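Local structure of phosphatidylinositol-specific phospholipase C (Listeria monocytogenes, 2PLC) at residues 46-51 with 258-263; 22-27 with 56-61. The protein is a phosphatidylinositol-specific phospholipase C whose X domain belongs to the TIM-barrel clan. One frame throughout, in Å; residues are numbered along the deposited sequence.

Contact 1: 46-51 with 258-263; sequences QTMSLY and DFPEKQ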
loop_
_atom_site.group_PDB
_atom_site.type_symbol
_atom_site.label_atom_id
_atom_site.label_comp_id
_atom_site.label_asym_id
_atom_site.label_seq_id
_atom_site.Cartn_x
_atom_site.Cartn_y
_atom_site.Cartn_z
ATOM N N GLN A 46 6.123 11.914 0.241
ATOM C CA GLN A 46 5.917 11.818 -1.205
ATOM C C GLN A 46 5.967 13.181 -1.906
ATOM O O GLN A 46 5.848 14.229 -1.274
ATOM C CB GLN A 46 4.554 11.174 -1.504
ATOM C CG GLN A 46 4.268 9.858 -0.794
ATOM C CD GLN A 46 5.186 8.730 -1.236
ATOM O OE1 GLN A 46 5.689 8.735 -2.356
ATOM N NE2 GLN A 46 5.405 7.758 -0.354
ATOM N N THR A 47 6.152 13.153 -3.223
ATOM C CA THR A 47 6.163 14.372 -4.025
ATOM C C THR A 47 5.052 14.283 -5.069
ATOM O O THR A 47 4.518 15.300 -5.502
ATOM C CB THR A 47 7.511 14.602 -4.737
ATOM O OG1 THR A 47 7.836 13.463 -5.538
ATOM C CG2 THR A 47 8.608 14.861 -3.724
ATOM N N MET A 48 4.719 13.057 -5.472
ATOM C CA MET A 48 3.658 12.811 -6.447
ATOM C C MET A 48 2.303 12.766 -5.767
ATOM O O MET A 48 2.190 12.299 -4.636
ATOM C CB MET A 48 3.879 11.481 -7.184
ATOM C CG MET A 48 5.002 11.494 -8.218
ATOM S SD MET A 48 5.191 9.897 -9.067
ATOM C CE MET A 48 5.756 8.854 -7.700
ATOM N N SER A 49 1.278 13.283 -6.441
ATOM C CA SER A 49 -0.072 13.254 -5.892
ATOM C C SER A 49 -0.580 11.821 -6.037
ATOM O O SER A 49 0.027 11.013 -6.753
ATOM C CB SER A 49 -1.002 14.221 -6.639
ATOM O OG SER A 49 -1.215 13.805 -7.973
ATOM N N LEU A 50 -1.688 11.513 -5.370
ATOM C CA LEU A 50 -2.269 10.173 -5.411
ATOM C C LEU A 50 -2.450 9.687 -6.834
ATOM O O LEU A 50 -1.993 8.609 -7.195
ATOM C CB LEU A 50 -3.621 10.153 -4.689
ATOM C CG LEU A 50 -4.451 8.867 -4.716
ATOM C CD1 LEU A 50 -3.638 7.677 -4.232
ATOM C CD2 LEU A 50 -5.667 9.053 -3.841
ATOM N N TYR A 51 -3.049 10.533 -7.657
ATOM C CA TYR A 51 -3.304 10.175 -9.037
ATOM C C TYR A 51 -2.033 9.931 -9.845
ATOM O O TYR A 51 -1.991 9.035 -10.689
ATOM C CB TYR A 51 -4.172 11.236 -9.700
ATOM C CG TYR A 51 -4.655 10.781 -11.044
ATOM C CD1 TYR A 51 -5.617 9.774 -11.148
ATOM C CD2 TYR A 51 -4.076 11.279 -12.214
ATOM C CE1 TYR A 51 -5.989 9.255 -12.394
ATOM C CE2 TYR A 51 -4.434 10.772 -13.468
ATOM C CZ TYR A 51 -5.390 9.756 -13.555
ATOM O OH TYR A 51 -5.727 9.231 -14.801
ATOM N N ASP A 258 9.096 5.542 0.373
ATOM C CA ASP A 258 8.949 6.980 0.561
ATOM C C ASP A 258 9.706 7.512 -0.652
ATOM O O ASP A 258 10.708 6.918 -1.058
ATOM C CB ASP A 258 9.693 7.473 1.801
ATOM C CG ASP A 258 8.944 7.220 3.083
ATOM O OD1 ASP A 258 7.702 7.079 3.051
ATOM O OD2 ASP A 258 9.612 7.188 4.137
ATOM N N PHE A 259 9.202 8.589 -1.250
ATOM C CA PHE A 259 9.830 9.228 -2.407
ATOM C C PHE A 259 10.322 8.285 -3.517
ATOM O O PHE A 259 11.479 8.358 -3.933
ATOM C CB PHE A 259 10.998 10.112 -1.944
ATOM C CG PHE A 259 10.601 11.200 -0.992
ATOM C CD1 PHE A 259 10.001 12.360 -1.458
ATOM C CD2 PHE A 259 10.863 11.081 0.366
ATOM C CE1 PHE A 259 9.670 13.391 -0.583
ATOM C CE2 PHE A 259 10.538 12.100 1.246
ATOM C CZ PHE A 259 9.941 13.262 0.773
ATOM N N PRO A 260 9.457 7.385 -4.010
ATOM C CA PRO A 260 9.931 6.492 -5.068
ATOM C C PRO A 260 10.070 7.210 -6.399
ATOM O O PRO A 260 9.260 8.072 -6.733
ATOM C CB PRO A 260 8.825 5.447 -5.138
ATOM C CG PRO A 260 7.596 6.247 -4.799
ATOM C CD PRO A 260 8.073 7.062 -3.627
ATOM N N GLU A 261 11.120 6.876 -7.140
ATOM C CA GLU A 261 11.345 7.461 -8.456
ATOM C C GLU A 261 10.677 6.597 -9.521
ATOM O O GLU A 261 10.496 5.392 -9.332
ATOM C CB GLU A 261 12.837 7.581 -8.738
ATOM C CG GLU A 261 13.530 8.560 -7.823
ATOM C CD GLU A 261 14.964 8.799 -8.217
ATOM O OE1 GLU A 261 15.806 7.901 -7.979
ATOM O OE2 GLU A 261 15.246 9.885 -8.770
ATOM N N LYS A 262 10.294 7.231 -10.628
ATOM C CA LYS A 262 9.637 6.553 -11.749
ATOM C C LYS A 262 10.427 5.324 -12.197
ATOM O O LYS A 262 9.850 4.290 -12.530
ATOM C CB LYS A 262 9.515 7.508 -12.939
ATOM C CG LYS A 262 8.798 8.822 -12.672
ATOM C CD LYS A 262 7.301 8.712 -12.891
ATOM C CE LYS A 262 6.650 10.089 -12.981
ATOM N NZ LYS A 262 7.115 10.852 -14.176
ATOM N N GLN A 263 11.751 5.468 -12.204
ATOM C CA GLN A 263 12.697 4.420 -12.607
ATOM C C GLN A 263 12.610 3.194 -11.702
ATOM O O GLN A 263 12.513 2.056 -12.172
ATOM C CB GLN A 263 14.121 4.988 -12.548
ATOM C CG GLN A 263 15.234 4.023 -12.924
ATOM C CD GLN A 263 15.491 3.980 -14.416
ATOM O OE1 GLN A 263 14.635 3.550 -15.194
ATOM N NE2 GLN A 263 16.676 4.431 -14.824
HETATM O O HOH W 1 8.356 10.424 -5.740
#
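Q46 and F259 bring two loops together, their CA atoms 4.8 Å apart; beyond them the chains diverge, one running into helix 50-55 and the other into helix 262-269. No direct hydrogen bond joins the segments. The CB of Q46 points away from 258-263, but a bend at chi2 (-66°) turns CD back and brings the carboxamide over the start of the other loop. There OE1 lies 3.2 Å from CD of P260, the two side chains crossing at about a right angle, while NE2 sits 3.7 Å from CA of D258. NE2 donates to the backbone oxygens of H25 and M257, which hold the amide in place. The F259 ring is met on two sides: N of Q46 lies 3.9 Å above one face, near the rim, and CG2 of T47 approaches the edge in the ring plane, 3.6 Å from CE1. A water links T47 OG1 to P260 O, donating to that carbonyl at 2.7 Å. Farther along, M48 points toward 258-263. Its chi3 (-67°) swings CE back, so that the methyl reaches P260 CG at 4.3 Å, and SD passes the aliphatic CE of K262 at the solvent-facing margin.

The neighbourhood ties both loops to the barrel. Helix 226-246 supplies R227, in a cation-pi contact with the F259 ring, and N234, which binds D258 O. On the strand side, Q46 and P260 both pack against T24 of strand 20-24, whereas L50 turns to helix 82-95.

Contact 2: 22-27 with 56-61; sequences PGTHDT and AGIRYI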
loop_
_atom_site.group_PDB
_atom_site.type_symbol
_atom_site.label_atom_id
_atom_site.label_comp_id
_atom_site.label_asym_id
_atom_site.label_seq_id
_atom_site.Cartn_x
_atom_site.Cartn_y
_atom_site.Cartn_z
ATOM N N PRO A 22 4.861 -2.419 -6.281
ATOM C CA PRO A 22 5.411 -1.143 -5.799
ATOM C C PRO A 22 4.318 -0.463 -4.973
ATOM O O PRO A 22 3.154 -0.435 -5.387
ATOM C CB PRO A 22 5.641 -0.341 -7.089
ATOM C CG PRO A 22 5.464 -1.337 -8.216
ATOM C CD PRO A 22 4.452 -2.301 -7.689
ATOM N N GLY A 23 4.684 0.081 -3.818
ATOM C CA GLY A 23 3.708 0.757 -2.979
ATOM C C GLY A 23 4.310 1.997 -2.359
ATOM O O GLY A 23 5.520 2.193 -2.425
ATOM N N THR A 24 3.475 2.842 -1.767
ATOM C CA THR A 24 3.952 4.060 -1.125
ATOM C C THR A 24 3.558 4.093 0.352
ATOM O O THR A 24 2.472 3.636 0.735
ATOM C CB THR A 24 3.380 5.314 -1.799
ATOM O OG1 THR A 24 1.964 5.160 -1.954
ATOM C CG2 THR A 24 4.023 5.551 -3.149
ATOM N N HIS A 25 4.466 4.599 1.181
ATOM C CA HIS A 25 4.228 4.725 2.612
ATOM C C HIS A 25 3.649 6.117 2.832
ATOM O O HIS A 25 4.148 7.090 2.263
ATOM C CB HIS A 25 5.543 4.561 3.382
ATOM C CG HIS A 25 5.476 5.015 4.806
ATOM N ND1 HIS A 25 6.222 6.071 5.284
ATOM C CD2 HIS A 25 4.754 4.559 5.856
ATOM C CE1 HIS A 25 5.965 6.244 6.567
ATOM N NE2 HIS A 25 5.077 5.340 6.939
ATOM N N ASP A 26 2.577 6.198 3.621
ATOM C CA ASP A 26 1.907 7.467 3.916
ATOM C C ASP A 26 1.646 8.233 2.614
ATOM O O ASP A 26 2.050 9.385 2.433
ATOM C CB ASP A 26 2.751 8.298 4.878
ATOM C CG ASP A 26 1.917 9.178 5.777
ATOM O OD1 ASP A 26 0.693 9.337 5.554
ATOM O OD2 ASP A 26 2.509 9.707 6.729
ATOM N N THR A 27 0.963 7.537 1.717
ATOM C CA THR A 27 0.595 8.003 0.395
ATOM C C THR A 27 0.208 9.474 0.229
ATOM O O THR A 27 0.676 10.132 -0.702
ATOM C CB THR A 27 -0.554 7.133 -0.135
ATOM O OG1 THR A 27 -0.171 5.748 -0.068
ATOM C CG2 THR A 27 -0.905 7.514 -1.578
ATOM N N ALA A 56 1.918 6.091 -12.274
ATOM C CA ALA A 56 3.329 5.716 -12.258
ATOM C C ALA A 56 3.518 4.219 -11.986
ATOM O O ALA A 56 4.632 3.699 -12.082
ATOM C CB ALA A 56 4.082 6.541 -11.223
ATOM N N GLY A 57 2.442 3.534 -11.613
ATOM C CA GLY A 57 2.548 2.110 -11.353
ATOM C C GLY A 57 2.328 1.664 -9.922
ATOM O O GLY A 57 2.293 0.467 -9.661
ATOM N N ILE A 58 2.190 2.605 -8.993
ATOM C CA ILE A 58 1.964 2.266 -7.589
ATOM C C ILE A 58 0.629 1.533 -7.491
ATOM O O ILE A 58 -0.366 1.986 -8.049
ATOM C CB ILE A 58 1.917 3.540 -6.704
ATOM C CG1 ILE A 58 3.265 4.269 -6.734
ATOM C CG2 ILE A 58 1.507 3.197 -5.280
ATOM C CD1 ILE A 58 4.446 3.436 -6.286
ATOM N N ARG A 59 0.618 0.383 -6.822
ATOM C CA ARG A 59 -0.618 -0.384 -6.687
ATOM C C ARG A 59 -0.975 -0.669 -5.242
ATOM O O ARG A 59 -1.929 -1.388 -4.953
ATOM C CB ARG A 59 -0.549 -1.690 -7.480
ATOM C CG ARG A 59 -0.568 -1.504 -8.987
ATOM C CD ARG A 59 -1.856 -0.869 -9.481
ATOM N NE ARG A 59 -1.791 -0.620 -10.916
ATOM C CZ ARG A 59 -1.346 0.505 -11.467
ATOM N NH1 ARG A 59 -0.930 1.505 -10.700
ATOM N NH2 ARG A 59 -1.283 0.619 -12.792
ATOM N N TYR A 60 -0.168 -0.141 -4.335
ATOM C CA TYR A 60 -0.424 -0.297 -2.916
ATOM C C TYR A 60 -0.384 1.099 -2.332
ATOM O O TYR A 60 0.581 1.836 -2.552
ATOM C CB TYR A 60 0.650 -1.161 -2.249
ATOM C CG TYR A 60 0.610 -1.095 -0.736
ATOM C CD1 TYR A 60 -0.218 -1.935 -0.004
ATOM C CD2 TYR A 60 1.371 -0.153 -0.042
ATOM C CE1 TYR A 60 -0.298 -1.842 1.381
ATOM C CE2 TYR A 60 1.301 -0.049 1.340
ATOM C CZ TYR A 60 0.463 -0.898 2.043
ATOM O OH TYR A 60 0.390 -0.798 3.409
ATOM N N ILE A 61 -1.441 1.478 -1.623
ATOM C CA ILE A 61 -1.479 2.798 -1.003
ATOM C C ILE A 61 -1.739 2.682 0.486
ATOM O O ILE A 61 -2.335 1.716 0.954
ATOM C CB ILE A 61 -2.489 3.746 -1.686
ATOM C CG1 ILE A 61 -3.898 3.164 -1.648
ATOM C CG2 ILE A 61 -2.064 3.999 -3.122
ATOM C CD1 ILE A 61 -4.934 4.049 -2.318
#
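The meeting of 22-27 with 56-61 is consistent with a beta-alpha-beta crossover of the TIM-type barrel, the end of strand 20-24 lying beside the start of strand 60-65 after an excursion that includes helix 50-55. The strands run parallel, G23 facing Y60 and T24 facing I61. P22 O receives the R59 N-H at 3.0 Å in an almost straight bond (172°), with a second, weak bond from Y60 N. Two residues after P22, T24 N donates to Y60 O at 3.2 Å. G23 has no side chain, and a CB there would clash with Y60 CD2; as glycine it meets the edge of the tyrosine ring with its CA, 3.9 Å from CD2. G57 likewise suits its place, ending the preceding helix in a Schellman motif at positive phi, where a CB would jam against the preceding carbonyl oxygen.

Apolar packing centres on I58. Its CD1 touches T24 CG2 at 3.8 Å and P22 CB at 4.0 Å, the isoleucine and threonine side chains crossing at about a right angle. I265 of helix 262-269 covers both P22 and I58. The R59 side chain leads away from 22-27: NH1 folds back onto I58 O and also binds L54 O, while NH2 forms a salt bridge with E99.

At the other end, T27 packs obliquely against I61, with OG1 3.5 Å from I61 CB. Chi1 (-54°) places this hydroxyl beside its own backbone N. It accepts from D62 N and donates its proton to T24 OG1 at 2.9 Å.

How the contacts relate
The two contacts have centres 8 Å apart and interleave along the chain, in the order 22-27, 46-51, 56-61, 258-263. Contact 2, about 5 Å from the chain centre, joins strand 20-24 to strand 60-65; contact 1 lies farther out, on the loops beyond. Segment 258-263 directly follows strand 253-257, the parallel neighbour of strand 20-24. H25 connects the contacts: its ND1 is 2.9 Å from OD1 of D258, a probable hydrogen bond. Q46 CG also packs on T27 O. Residues just after strands 20-24 and 253-257 are thus joined to each other, and helix 50-55 carries the chain on from contact 1 to strand 60-65.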